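Local coordinates for protein lipase (Penicillium expansum, PDB 3G7N) that hydrolyses triacylglycerols and other acylglycerol lipids as a secreted alkaline lipase, releasing free fatty acids, at residues G50-E54 and Y121-T125. Sequence-based numbering, arbitrary orientation.
Sequences GYSTE and YPDYT
Y51 and Y121 meet ring against ring. Their centroids lie 4.5 Å apart and the planes are tilted by 27°, a face-to-face stack that is not quite parallel. The tilt brings the hydroxyl end of Y121 closest: Y121 OH sits over one face of the Y51 ring, 3.3 Å from Y51 CZ. Y121 CE2 lies 3.7 Å from Y51 CD2. The Y51 ring reaches this place because its CG stands between the backbone N and the carbonyl carbon, with chi1 at 65°.

Y124 packs beside the stacked pair, against the backbone end of Y51. The face of its ring carries CB of Y121, so the two tyrosines of the turn pack on each other. Y51 CB lies at the edge of the Y124 ring, near its plane, 4.2 Å from Y124 CE2. Y124 CE2 also comes within 3.7 Å of the S52 carbonyl O. Farther out, the Y124 OH lies 3.6 Å from CA of T53. No hydrogen bond joins 50-54 to 121-125; the contact is made by ring stacking and van der Waals packing. A type I turn from Y121 to Y124, closed by the bond from Y124 N to Y121 O, turns both side chains toward 50-54. Without the Y51 ring, as with an alanine here, the Y121 ring would probably lose its stacking partner and be freer to turn.

The contact lies away from the catalytic triad of this alpha/beta-hydrolase fold. It joins the end of strand 45-52 to the loop that leads from helix 97-120 into strand 125-131. Strand 57-62 runs between these two strands in the sheet, and Y124 also touches its I58. Y51 also packs on T33 and V35 of strand 32-40.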
loop_
_atom_site.group_PDB
_atom_site.type_symbol
_atom_site.label_atom_id
_atom_site.label_comp_id
_atom_site.label_asym_id
_atom_site.label_seq_id
_atom_site.Cartn_x
_atom_site.Cartn_y
_atom_site.Cartn_z
ATOM N N GLY A 50 -0.305 3.214 14.276
ATOM C CA GLY A 50 0.375 2.926 15.538
ATOM C C GLY A 50 1.874 3.010 15.367
ATOM O O GLY A 50 2.357 3.718 14.497
ATOM N N TYR A 51 2.592 2.378 16.287
ATOM C CA TYR A 51 4.048 2.490 16.322
ATOM C C TYR A 51 4.657 1.133 16.630
ATOM O O TYR A 51 4.070 0.304 17.323
ATOM C CB TYR A 51 4.509 3.533 17.357
ATOM C CG TYR A 51 4.185 3.184 18.771
ATOM C CD1 TYR A 51 5.093 2.482 19.553
ATOM C CD2 TYR A 51 2.953 3.501 19.327
ATOM C CE1 TYR A 51 4.787 2.120 20.856
ATOM C CE2 TYR A 51 2.615 3.107 20.612
ATOM C CZ TYR A 51 3.538 2.418 21.379
ATOM O OH TYR A 51 3.209 2.023 22.663
ATOM N N SER A 52 5.868 0.941 16.115
ATOM C CA SER A 52 6.669 -0.251 16.402
ATOM C C SER A 52 7.925 0.189 17.143
ATOM O O SER A 52 8.812 0.778 16.554
ATOM C CB SER A 52 7.083 -0.911 15.098
ATOM O OG SER A 52 8.004 -1.973 15.392
ATOM N N THR A 53 8.026 -0.227 18.404
ATOM C CA THR A 53 9.248 -0.018 19.191
ATOM C C THR A 53 10.424 -0.810 18.604
ATOM O O THR A 53 11.523 -0.275 18.463
ATOM C CB THR A 53 9.035 -0.441 20.652
ATOM O OG1 THR A 53 7.867 0.204 21.172
ATOM C CG2 THR A 53 10.241 -0.071 21.492
ATOM N N GLU A 54 10.133 -1.998 18.076
ATOM C CA GLU A 54 11.133 -2.861 17.457
ATOM C C GLU A 54 11.744 -2.202 16.234
ATOM O O GLU A 54 12.963 -2.206 16.058
ATOM C CB GLU A 54 10.514 -4.211 17.087
ATOM C CG GLU A 54 11.503 -5.178 16.455
ATOM C CD GLU A 54 10.873 -6.509 16.102
ATOM O OE1 GLU A 54 9.933 -6.935 16.811
ATOM O OE2 GLU A 54 11.178 -7.025 15.004
ATOM N N TYR A 121 7.390 10.086 19.613
ATOM C CA TYR A 121 8.480 9.237 19.141
ATOM C C TYR A 121 9.235 9.945 18.002
ATOM O O TYR A 121 9.128 9.561 16.835
ATOM C CB TYR A 121 7.937 7.884 18.649
ATOM C CG TYR A 121 7.113 7.148 19.680
ATOM C CD1 TYR A 121 7.722 6.466 20.723
ATOM C CD2 TYR A 121 5.730 7.094 19.579
ATOM C CE1 TYR A 121 6.969 5.815 21.688
ATOM C CE2 TYR A 121 4.966 6.418 20.529
ATOM C CZ TYR A 121 5.592 5.803 21.583
ATOM O OH TYR A 121 4.825 5.219 22.569
ATOM N N PRO A 122 10.009 10.995 18.335
ATOM C CA PRO A 122 10.458 11.929 17.312
ATOM C C PRO A 122 11.642 11.386 16.529
ATOM O O PRO A 122 12.000 11.979 15.519
ATOM C CB PRO A 122 10.905 13.161 18.123
ATOM C CG PRO A 122 11.195 12.625 19.491
ATOM C CD PRO A 122 10.169 11.546 19.700
ATOM N N ASP A 123 12.187 10.253 16.958
ATOM C CA ASP A 123 13.250 9.574 16.221
ATOM C C ASP A 123 12.751 8.449 15.305
ATOM O O ASP A 123 13.541 7.832 14.593
ATOM C CB ASP A 123 14.292 9.018 17.186
ATOM C CG ASP A 123 13.694 8.023 18.173
ATOM O OD1 ASP A 123 12.657 8.343 18.833
ATOM O OD2 ASP A 123 14.313 6.955 18.368
ATOM N N TYR A 124 11.452 8.157 15.350
ATOM C CA TYR A 124 10.909 7.068 14.532
ATOM C C TYR A 124 10.722 7.506 13.085
ATOM O O TYR A 124 10.541 8.673 12.794
ATOM C CB TYR A 124 9.576 6.602 15.113
ATOM C CG TYR A 124 9.697 5.707 16.334
ATOM C CD1 TYR A 124 10.837 5.720 17.148
ATOM C CD2 TYR A 124 8.629 4.925 16.734
ATOM C CE1 TYR A 124 10.866 5.001 18.336
ATOM C CE2 TYR A 124 8.668 4.177 17.880
ATOM C CZ TYR A 124 9.804 4.186 18.664
ATOM O OH TYR A 124 9.847 3.442 19.829
ATOM N N THR A 125 10.855 6.558 12.163
ATOM C CA THR A 125 10.573 6.826 10.747
ATOM C C THR A 125 9.130 6.385 10.433
ATOM O O THR A 125 8.427 5.873 11.327
ATOM C CB THR A 125 11.572 6.073 9.845
ATOM O OG1 THR A 125 11.461 4.666 10.072
ATOM C CG2 THR A 125 13.023 6.533 10.161
#